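CELL WALL surface anchor family protein (Streptococcus pneumoniae, PDB 2WW8) serves as the pilus adhesin RrgA, which probably attaches the bacterium to host cells through an integrin-like domain that carries a magnesium ion. Local coordinates at residues A[244-247]-A[248-251]; A[451-454]-A[455-459]; A[512-515]-A[516-519]; A[578-581]-A[582-586]; A[704-707]-A[708-711]. All blocks are in the same frame, centred on the assembly; numbering follows the deposited sequence.

Contact 1: A[244-247]-A[248-251]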
# COMPACT_ATOMS: atom_id res chain seq x y z
N ASN A 244 -7.64 8.48 38.89
CA ASN A 244 -7.42 8.49 37.44
C ASN A 244 -7.26 7.07 36.86
O ASN A 244 -6.49 6.85 35.92
CB ASN A 244 -6.21 9.37 37.04
CG ASN A 244 -6.37 9.94 35.65
OD1 ASN A 244 -7.49 10.26 35.26
ND2 ASN A 244 -5.28 10.05 34.89
N ALA A 245 -7.99 6.11 37.38
CA ALA A 245 -7.90 4.76 36.83
C ALA A 245 -8.44 4.59 35.40
O ALA A 245 -8.18 3.54 34.83
CB ALA A 245 -8.60 3.75 37.73
N ARG A 246 -9.14 5.58 34.83
CA ARG A 246 -9.57 5.52 33.43
C ARG A 246 -10.53 4.32 33.23
O ARG A 246 -10.46 3.60 32.22
CB ARG A 246 -8.36 5.47 32.45
CG ARG A 246 -7.11 6.31 32.73
CD ARG A 246 -7.40 7.80 32.85
NE ARG A 246 -8.06 8.23 31.63
CZ ARG A 246 -8.59 9.42 31.43
NH1 ARG A 246 -8.57 10.35 32.39
NH2 ARG A 246 -9.15 9.69 30.27
N ARG A 247 -11.40 4.05 34.21
CA ARG A 247 -12.25 2.88 34.12
C ARG A 247 -13.11 2.82 32.84
O ARG A 247 -13.08 1.80 32.12
CB ARG A 247 -13.15 2.70 35.34
CG ARG A 247 -12.35 2.33 36.61
CD ARG A 247 -13.31 2.02 37.76
NE ARG A 247 -12.56 1.71 38.97
CZ ARG A 247 -13.15 1.53 40.15
NH1 ARG A 247 -14.46 1.68 40.28
NH2 ARG A 247 -12.38 1.26 41.18
N ALA A 248 -13.84 3.91 32.57
CA ALA A 248 -14.77 3.92 31.44
C ALA A 248 -14.01 3.73 30.13
O ALA A 248 -14.41 2.90 29.26
CB ALA A 248 -15.63 5.14 31.47
N GLU A 249 -12.94 4.48 29.96
CA GLU A 249 -12.28 4.41 28.68
C GLU A 249 -11.65 3.04 28.45
O GLU A 249 -11.67 2.52 27.33
CB GLU A 249 -11.34 5.58 28.39
CG GLU A 249 -9.99 5.49 28.92
CD GLU A 249 -9.12 6.72 28.72
OE1 GLU A 249 -9.55 7.78 28.23
OE2 GLU A 249 -7.96 6.61 29.13
N ARG A 250 -11.06 2.46 29.48
CA ARG A 250 -10.43 1.18 29.29
C ARG A 250 -11.44 0.05 29.12
O ARG A 250 -11.17 -0.88 28.37
CB ARG A 250 -9.36 0.89 30.36
CG ARG A 250 -8.18 1.88 30.28
CD ARG A 250 -7.22 1.68 31.42
NE ARG A 250 -6.13 2.63 31.25
CZ ARG A 250 -5.19 2.93 32.15
NH1 ARG A 250 -5.12 2.34 33.35
NH2 ARG A 250 -4.26 3.81 31.83
N ALA A 251 -12.55 0.07 29.85
CA ALA A 251 -13.60 -0.96 29.70
C ALA A 251 -14.20 -0.79 28.33
O ALA A 251 -14.54 -1.82 27.78
CB ALA A 251 -14.69 -0.80 30.74
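R246 and E249 form a salt bridge at the start of helix 247-263, in which the arginine presents two nitrogens side-on and each takes a different carboxylate oxygen. R246 NE reaches E249 OE2 at 3.0 Å and R246 NH2 reaches E249 OE1 at 2.8 Å. Both oxygens lie close to the guanidinium plane, yet the donors meet them from above the carboxylate plane, since the two flat groups are turned 64° apart. The arginine chain folds back at chi2 and chi3 (both -57°) to bring its head to E249. On its other side R246 NH1 donates to N244 OD1 at 3.1 Å, which leaves the guanidinium held between an amide and a carboxylate.

Backbone bonds begin the helix at the same place. R246, at the N-cap position with a positive phi, offers its O to R250 N at 3.0 Å, and R247 O accepts from A251 N at 2.9 Å. E249 N turns to N239 OD1, which ties the first turn to N239, in the loop before helix 241-244.

Stacking adds a further contact. The R250 chain is extended and lays one face of its guanidinium on the methylenes of R246, with R250 NE 3.8 Å from R246 CB, while R250 NH1 bonds to T572.

R247 points elsewhere, and its NH1 makes a salt bridge to D387, a ligand of the magnesium ion. The chemistry thus divides the arginines: the charge of R246 is probably balanced by E249, whereas R247 acts from the second shell, probably positioning a metal-binding carboxylate and partly offsetting its charge.

Contact 2: A[451-454]-A[455-459]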
# COMPACT_ATOMS: atom_id res chain seq x y z
N PHE A 451 -31.55 -0.58 54.69
CA PHE A 451 -31.30 -0.33 56.12
C PHE A 451 -32.46 -0.86 56.94
O PHE A 451 -33.62 -0.75 56.52
CB PHE A 451 -31.16 1.19 56.33
CG PHE A 451 -30.03 1.78 55.54
CD1 PHE A 451 -28.74 1.29 55.66
CD2 PHE A 451 -30.27 2.80 54.62
CE1 PHE A 451 -27.70 1.78 54.90
CE2 PHE A 451 -29.23 3.33 53.87
CZ PHE A 451 -27.94 2.83 53.99
N THR A 452 -32.14 -1.44 58.09
CA THR A 452 -33.15 -1.91 59.02
C THR A 452 -33.43 -0.87 60.12
O THR A 452 -34.34 -1.07 60.94
CB THR A 452 -32.71 -3.22 59.69
OG1 THR A 452 -31.53 -2.93 60.42
CG2 THR A 452 -32.33 -4.26 58.66
N ASP A 453 -32.69 0.24 60.16
CA ASP A 453 -32.96 1.41 61.05
C ASP A 453 -33.23 2.60 60.10
O ASP A 453 -32.38 2.88 59.25
CB ASP A 453 -31.67 1.66 61.84
CG ASP A 453 -31.73 2.87 62.79
OD1 ASP A 453 -32.69 3.69 62.78
OD2 ASP A 453 -30.77 2.97 63.59
N LYS A 454 -34.40 3.23 60.20
CA LYS A 454 -34.77 4.35 59.33
C LYS A 454 -33.95 5.62 59.59
O LYS A 454 -33.99 6.55 58.79
CB LYS A 454 -36.18 4.79 59.77
CG LYS A 454 -37.25 3.81 59.38
CD LYS A 454 -38.64 4.45 59.57
CE LYS A 454 -39.68 3.39 59.18
NZ LYS A 454 -41.08 3.83 59.39
N THR A 455 -33.29 5.70 60.75
CA THR A 455 -32.59 6.93 61.13
C THR A 455 -31.32 7.19 60.31
O THR A 455 -30.42 6.34 60.19
CB THR A 455 -32.26 6.95 62.63
OG1 THR A 455 -33.45 6.69 63.41
CG2 THR A 455 -31.70 8.30 63.13
N VAL A 456 -31.25 8.40 59.78
CA VAL A 456 -29.98 8.88 59.17
C VAL A 456 -29.12 9.41 60.29
O VAL A 456 -29.59 10.17 61.16
CB VAL A 456 -30.21 10.00 58.13
CG1 VAL A 456 -28.87 10.49 57.48
CG2 VAL A 456 -31.19 9.52 57.09
N TYR A 457 -27.86 8.99 60.31
CA TYR A 457 -26.91 9.39 61.33
C TYR A 457 -25.85 10.31 60.75
O TYR A 457 -25.49 10.15 59.60
CB TYR A 457 -26.19 8.18 61.92
CG TYR A 457 -27.15 7.34 62.72
CD1 TYR A 457 -27.40 7.65 64.05
CD2 TYR A 457 -27.80 6.27 62.13
CE1 TYR A 457 -28.31 6.91 64.80
CE2 TYR A 457 -28.70 5.50 62.88
CZ TYR A 457 -28.96 5.83 64.18
OH TYR A 457 -29.85 5.06 64.90
N GLU A 458 -25.37 11.25 61.55
CA GLU A 458 -24.23 12.07 61.15
C GLU A 458 -23.47 12.36 62.44
O GLU A 458 -24.08 12.65 63.47
CB GLU A 458 -24.74 13.37 60.53
CG GLU A 458 -23.83 14.10 59.56
CD GLU A 458 -24.51 15.28 58.90
OE1 GLU A 458 -25.60 15.11 58.31
OE2 GLU A 458 -23.94 16.39 58.96
N LYS A 459 -22.14 12.26 62.36
CA LYS A 459 -21.26 12.54 63.51
C LYS A 459 -21.60 11.71 64.76
O LYS A 459 -21.36 12.16 65.87
CB LYS A 459 -21.25 14.03 63.92
CG LYS A 459 -21.00 15.06 62.78
CD LYS A 459 -20.99 16.52 63.34
CE LYS A 459 -20.00 16.65 64.53
NZ LYS A 459 -20.03 17.89 65.38
O HOH W 1 -29.78 3.82 59.59
O HOH W 2 -33.97 4.27 65.08
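D453 gathers T455 and Y457 around its carboxylate in a polar surface contact, located where the loop after strand 442-443 turns into the short strand 457-458. The two oxygens divide the work. D453 OD1 accepts from the backbone T455 N at 2.9 Å, and the donor stands above the carboxylate plane. D453 OD2 accepts a hydrogen bond from Y457 OH at 2.6 Å, met on the syn side and only 17° out of that plane. The aspartate can serve both because its CG lies anti to the backbone N (chi1 178°), which puts the carboxylate beside the carbonyl carbon, within reach of T455 N.

Carboxylate and phenol ring stand nearly perpendicular, 80° apart, and D453 OD2 lies at the ring's edge. Over one face of the same ring sits the methyl T455 CG2, so the threonine and the aspartate meet the tyrosine from different directions.

Water extends the polar network. One molecule donates to D453 O at 2.8 Å and to T455 O at 2.7 Å, bridging the two carbonyls across the bend. Another donates to D453 OD1 and also bonds to T455 OG1, tying the side chains together.

The loop is anchored from behind by F451, whose ring meets that of W496, and by V456, which hydrogen-bonds through its backbone to A463 and L494 and packs on strands 489-496 and 461-467. With a side-chain oxygen bonded to the backbone N two residues later, D453 to T455 is an Asx turn, here reinforced by a tyrosine as the chain enters an antiparallel strand pair.

Contact 3: A[512-515]-A[516-519]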
# COMPACT_ATOMS: atom_id res chain seq x y z
N ILE A 512 -35.96 -8.70 53.71
CA ILE A 512 -34.91 -8.50 52.71
C ILE A 512 -34.08 -7.28 53.11
O ILE A 512 -34.64 -6.22 53.39
CB ILE A 512 -35.51 -8.23 51.30
CG1 ILE A 512 -36.64 -9.29 51.01
CG2 ILE A 512 -34.34 -8.09 50.21
CD1 ILE A 512 -36.26 -10.83 51.05
N THR A 513 -32.75 -7.46 53.17
CA THR A 513 -31.90 -6.44 53.80
C THR A 513 -30.74 -5.99 52.91
O THR A 513 -29.87 -5.23 53.36
CB THR A 513 -31.36 -6.91 55.21
OG1 THR A 513 -30.45 -8.01 55.08
CG2 THR A 513 -32.51 -7.29 56.18
N ASN A 514 -30.66 -6.49 51.67
CA ASN A 514 -29.66 -5.94 50.76
C ASN A 514 -30.12 -6.20 49.32
O ASN A 514 -31.06 -6.98 49.11
CB ASN A 514 -28.28 -6.59 51.04
CG ASN A 514 -28.29 -8.10 50.80
OD1 ASN A 514 -28.32 -8.57 49.67
ND2 ASN A 514 -28.24 -8.86 51.86
N HIS A 515 -29.48 -5.55 48.35
CA HIS A 515 -29.84 -5.68 46.94
C HIS A 515 -29.18 -6.92 46.30
O HIS A 515 -29.58 -7.29 45.20
CB HIS A 515 -29.44 -4.41 46.18
CG HIS A 515 -30.18 -3.22 46.68
ND1 HIS A 515 -31.53 -3.01 46.48
CD2 HIS A 515 -29.77 -2.26 47.54
CE1 HIS A 515 -31.92 -1.93 47.16
NE2 HIS A 515 -30.86 -1.46 47.81
N GLY A 516 -28.24 -7.57 46.98
CA GLY A 516 -27.57 -8.75 46.41
C GLY A 516 -28.48 -9.95 46.40
O GLY A 516 -28.57 -10.58 45.37
N ASP A 517 -29.14 -10.24 47.52
CA ASP A 517 -30.01 -11.40 47.64
C ASP A 517 -31.11 -11.44 46.57
O ASP A 517 -31.24 -12.49 45.93
CB ASP A 517 -30.60 -11.60 49.06
CG ASP A 517 -29.54 -11.97 50.08
OD1 ASP A 517 -28.57 -12.62 49.67
OD2 ASP A 517 -29.68 -11.62 51.28
N PRO A 518 -31.90 -10.37 46.41
CA PRO A 518 -32.87 -10.45 45.34
C PRO A 518 -32.28 -10.57 43.95
O PRO A 518 -32.90 -11.27 43.11
CB PRO A 518 -33.69 -9.16 45.48
CG PRO A 518 -32.79 -8.24 46.27
CD PRO A 518 -32.11 -9.16 47.23
N THR A 519 -31.14 -9.91 43.69
CA THR A 519 -30.52 -10.02 42.38
C THR A 519 -30.06 -11.46 42.14
O THR A 519 -30.27 -12.01 41.04
CB THR A 519 -29.39 -9.00 42.22
OG1 THR A 519 -29.89 -7.68 42.54
CG2 THR A 519 -28.81 -9.11 40.79
O HOH W 3 -31.91 -10.28 52.41
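N514 caps the first turn of helix 516-526 with its side chain, on the more open side of a contact whose other side is closely packed. N514 OD1 accepts from D517 N at 2.8 Å in a nearly straight bond (164°), and a weak, bent bond from G516 N adds to it. The amide is set for this by chi1 of 62°, which places CG between the backbone N and the carbonyl carbon. Its other end gives a longer bond, N514 ND2 to D517 OD2 at 3.2 Å, meeting the carboxylate from above its plane. A water molecule continues this polar rim, accepting from T513 N and donating to D517 OD2, while D517 OD1 turns away to a salt bridge with R520.

The buried side combines close packing with a bond to H515 O. P518 has no N-H to offer N514 O, and in place of a bond P518 CD sits 3.1 Å from that oxygen. I512 lies against the proline ring, I512 CG2 being 3.9 Å from P518 CD. H515 O is gripped by T519, strongly through T519 OG1 at 2.7 Å and weakly through T519 N. Beyond the two segments H515 ND1 bonds to S393, and T519 packs on Q360 and L363 of helix 359-373.

The helix begun here runs on to N526, a ligand of a calcium ion, within the integrin-like domain built round a parallel sheet. Its start is an asparagine N-cap, in which one side-chain oxygen, N514 OD1, takes the D517 amide firmly and the G516 amide weakly.

Contact 4: A[578-581]-A[582-586]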
# COMPACT_ATOMS: atom_id res chain seq x y z
N GLN A 578 -8.44 -10.07 30.48
CA GLN A 578 -9.33 -11.01 31.17
C GLN A 578 -10.55 -11.45 30.36
O GLN A 578 -10.92 -12.63 30.37
CB GLN A 578 -9.68 -10.46 32.54
CG GLN A 578 -10.41 -11.41 33.41
CD GLN A 578 -9.70 -12.75 33.61
OE1 GLN A 578 -10.34 -13.79 33.41
NE2 GLN A 578 -8.41 -12.75 33.92
N LEU A 579 -11.14 -10.50 29.63
CA LEU A 579 -12.20 -10.80 28.67
C LEU A 579 -11.65 -11.77 27.64
O LEU A 579 -12.33 -12.75 27.28
CB LEU A 579 -12.69 -9.54 27.95
CG LEU A 579 -13.45 -8.54 28.80
CD1 LEU A 579 -13.62 -7.22 28.05
CD2 LEU A 579 -14.84 -9.04 29.22
N ASN A 580 -10.46 -11.47 27.14
CA ASN A 580 -9.84 -12.41 26.21
C ASN A 580 -9.63 -13.84 26.75
O ASN A 580 -9.82 -14.82 26.03
CB ASN A 580 -8.52 -11.80 25.70
CG ASN A 580 -8.15 -12.34 24.34
OD1 ASN A 580 -9.00 -12.75 23.54
ND2 ASN A 580 -6.87 -12.46 24.12
N ARG A 581 -9.16 -13.98 27.99
CA ARG A 581 -9.02 -15.25 28.67
C ARG A 581 -10.36 -16.00 28.71
O ARG A 581 -10.42 -17.20 28.40
CB ARG A 581 -8.51 -14.99 30.11
CG ARG A 581 -8.00 -16.27 30.80
CD ARG A 581 -7.39 -16.01 32.17
NE ARG A 581 -8.39 -15.62 33.19
CZ ARG A 581 -9.20 -16.45 33.87
NH1 ARG A 581 -9.16 -17.75 33.68
NH2 ARG A 581 -10.03 -16.00 34.77
N TYR A 582 -11.45 -15.33 29.05
CA TYR A 582 -12.76 -16.02 29.14
C TYR A 582 -13.22 -16.37 27.70
O TYR A 582 -13.75 -17.47 27.46
CB TYR A 582 -13.80 -15.17 29.89
CG TYR A 582 -13.68 -15.20 31.40
CD1 TYR A 582 -13.47 -16.39 32.07
CD2 TYR A 582 -13.82 -14.03 32.16
CE1 TYR A 582 -13.35 -16.45 33.42
CE2 TYR A 582 -13.76 -14.10 33.54
CZ TYR A 582 -13.51 -15.29 34.16
OH TYR A 582 -13.43 -15.38 35.51
N PHE A 583 -12.97 -15.46 26.75
CA PHE A 583 -13.24 -15.76 25.35
C PHE A 583 -12.58 -17.11 24.95
O PHE A 583 -13.17 -17.95 24.28
CB PHE A 583 -12.82 -14.57 24.49
CG PHE A 583 -13.19 -14.70 23.01
CD1 PHE A 583 -14.49 -15.04 22.65
CD2 PHE A 583 -12.27 -14.51 22.00
CE1 PHE A 583 -14.87 -15.15 21.30
CE2 PHE A 583 -12.63 -14.68 20.63
CZ PHE A 583 -13.95 -14.97 20.29
N HIS A 584 -11.30 -17.27 25.33
CA HIS A 584 -10.54 -18.44 25.01
C HIS A 584 -11.02 -19.67 25.81
O HIS A 584 -10.52 -20.75 25.59
CB HIS A 584 -9.02 -18.23 25.15
CG HIS A 584 -8.41 -17.42 24.05
ND1 HIS A 584 -8.53 -16.04 23.97
CD2 HIS A 584 -7.66 -17.78 22.98
CE1 HIS A 584 -7.90 -15.59 22.91
NE2 HIS A 584 -7.37 -16.63 22.29
N THR A 585 -12.00 -19.58 26.70
CA THR A 585 -12.44 -20.86 27.25
C THR A 585 -13.50 -21.45 26.32
O THR A 585 -13.90 -22.58 26.50
CB THR A 585 -13.01 -20.75 28.69
OG1 THR A 585 -14.23 -20.00 28.65
CG2 THR A 585 -12.01 -20.11 29.66
N ILE A 586 -14.02 -20.68 25.37
CA ILE A 586 -15.08 -21.18 24.51
C ILE A 586 -14.64 -21.22 23.05
O ILE A 586 -15.35 -21.82 22.24
CB ILE A 586 -16.42 -20.42 24.68
CG1 ILE A 586 -16.29 -18.95 24.35
CG2 ILE A 586 -16.88 -20.64 26.13
CD1 ILE A 586 -17.53 -18.17 24.68
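Q578, the first residue of 578-581, meets Y582 one helical turn later: its O accepts from Y582 N at 3.1 Å, and its side-chain end bends over one face of the tyrosine ring, with the amide and ring planes 72° apart. L579 contributes its carbonyl, bonded by F583 N at 2.8 Å, while its side chain heads into the core against A254, F383, I385 and V537.

At N580 a single oxygen serves two donors of one residue. N580 O accepts from H584 N at 2.9 Å and from H584 ND1 at 2.7 Å, which approach from opposite faces of the carbonyl plane. The second bond is straight (165°) and lies in the imidazole plane. On the far side of this ring H584 NE2 bonds to E589.

R581 runs alongside Y582, and its bend at chi3 (70°) brings the guanidinium to the phenol ring for an off-centre, tilted cation-pi contact, R581 CZ lying 4.7 Å from the ring centroid. Y582 OH is bonded to E564 O and T567, and the ring also stacks on F535. Past this point T585 folds back, T585 OG1 reaching Y582 O at 2.8 Å.

As the helix runs out, side-chain donors thus add to the backbone amides on its carbonyls. H584, with ND1 donating and NE2 beside a carboxylate, may well be doubly protonated and would then sit favourably near the negative end of the helix dipole.

Contact 5: A[704-707]-A[708-711]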
# COMPACT_ATOMS: atom_id res chain seq x y z
N GLU A 704 2.65 -25.12 5.63
CA GLU A 704 3.35 -26.31 5.11
C GLU A 704 2.53 -27.57 5.28
O GLU A 704 2.55 -28.41 4.40
CB GLU A 704 4.78 -26.50 5.65
CG GLU A 704 5.78 -25.59 4.83
CD GLU A 704 6.61 -26.32 3.76
OE1 GLU A 704 6.91 -27.49 4.13
OE2 GLU A 704 6.94 -25.75 2.64
N VAL A 705 1.71 -27.65 6.33
CA VAL A 705 0.77 -28.77 6.51
C VAL A 705 -0.18 -28.95 5.28
O VAL A 705 -0.47 -30.09 4.90
CB VAL A 705 0.12 -28.76 7.94
CG1 VAL A 705 -1.31 -28.23 7.97
CG2 VAL A 705 0.15 -30.15 8.55
N GLU A 706 -0.63 -27.86 4.63
CA GLU A 706 -1.46 -27.98 3.43
C GLU A 706 -0.67 -27.65 2.16
O GLU A 706 -0.66 -26.52 1.63
CB GLU A 706 -2.67 -27.06 3.54
CG GLU A 706 -3.52 -27.15 4.82
CD GLU A 706 -4.79 -26.27 4.70
OE1 GLU A 706 -5.05 -25.72 3.59
OE2 GLU A 706 -5.55 -26.12 5.70
N GLN A 707 0.02 -28.63 1.62
CA GLN A 707 0.77 -28.44 0.37
C GLN A 707 0.01 -28.11 -0.94
O GLN A 707 0.59 -27.67 -1.97
CB GLN A 707 1.49 -29.76 0.12
CG GLN A 707 2.38 -29.64 -1.08
CD GLN A 707 3.63 -28.99 -0.58
OE1 GLN A 707 4.24 -28.11 -1.20
NE2 GLN A 707 3.99 -29.42 0.62
N ASN A 708 -1.30 -28.35 -0.96
CA ASN A 708 -2.03 -27.94 -2.15
C ASN A 708 -2.82 -26.66 -2.01
O ASN A 708 -3.65 -26.40 -2.89
CB ASN A 708 -3.02 -29.04 -2.56
CG ASN A 708 -2.32 -30.29 -3.04
OD1 ASN A 708 -2.76 -31.40 -2.76
ND2 ASN A 708 -1.20 -30.13 -3.74
N THR A 709 -2.67 -25.94 -0.91
CA THR A 709 -3.26 -24.60 -0.79
C THR A 709 -2.20 -23.59 -1.14
O THR A 709 -1.24 -23.43 -0.40
CB THR A 709 -3.81 -24.33 0.62
OG1 THR A 709 -4.78 -25.34 0.85
CG2 THR A 709 -4.48 -22.99 0.69
N VAL A 710 -2.36 -22.96 -2.30
CA VAL A 710 -1.40 -22.09 -2.91
C VAL A 710 -2.16 -20.83 -3.29
O VAL A 710 -3.23 -20.86 -3.91
CB VAL A 710 -0.84 -22.71 -4.19
CG1 VAL A 710 0.45 -22.02 -4.50
CG2 VAL A 710 -0.54 -24.14 -3.94
N ARG A 711 -1.59 -19.70 -2.90
CA ARG A 711 -2.11 -18.41 -3.31
C ARG A 711 -1.06 -17.64 -4.15
O ARG A 711 0.06 -17.48 -3.69
CB ARG A 711 -2.43 -17.55 -2.07
CG ARG A 711 -3.19 -18.26 -0.89
CD ARG A 711 -4.49 -18.79 -1.42
NE ARG A 711 -5.37 -19.26 -0.36
CZ ARG A 711 -6.25 -20.22 -0.52
NH1 ARG A 711 -6.33 -20.86 -1.69
NH2 ARG A 711 -7.04 -20.59 0.48
O HOH W 4 -0.59 -23.89 2.13
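E706 and T709 close a type I beta turn with two bonds, one from side chain to side chain and one from backbone to backbone. The stronger is T709 OG1 to E706 OE1 at 2.8 Å, in which the hydroxyl donates almost end-on to the carboxylate oxygen. The other, T709 N to E706 O, is longer at 3.3 Å; its N-H points well (162°), but the donor stands above the carbonyl plane, and the side-chain bond adds to this long, out-of-plane closure. The turn belongs to the Ig-like region of the chain, in the loop between the antiparallel neighbours 699-701 and 711-712.

The two side chains lie alongside each other and point the same way. With E706 CG placed beside its backbone N (chi1 -51°) and the chain extended beyond, the carboxylate arrives level with the threonine hydroxyl. E706 CB accompanies it, 3.8 Å from T709 OG1. On the carbonyl side of the turn a water molecule lies 2.7 Å from E706 O and the same distance from T709 O, and probably helps to bridge the open ends.

Q707 and N708 are the central residues of the turn and occupy its exposed corners. Farther out the contact becomes packing: V710 CG2 comes to 4.2 Å from Q707 O, and the side chain of V710 rests on T699 and H701 of the adjacent strand. R711, which forms a salt bridge with E186, turns its guanidinium beneath the threonine, and the methyl T709 CG2 sits 3.4 Å above the centre of the guanidinium plane of R711.

In the fold
Contacts 1, 3 and 4 involve helices flanking the parallel sheet of the integrin-like domain. Contact 3 is mostly buried, while contacts 1 and 4 are partly buried. Contact 1 opens helix 247-263, against which helix 575-583 of contact 4 packs, and their nearest atoms are about 5 Å apart. Contacts 1 and 3 treat helix starts, by salt bridge and by asparagine cap, whereas contact 4 treats a helix end. Contacts 2 and 5 are surface turns in which an acidic side chain takes a hydroxyl and water lies between carbonyls, in contact 5 with its bonds undecided. Contact 2 touches contact 3 through T452 and T513; contact 5 lies apart, in the Ig-like region.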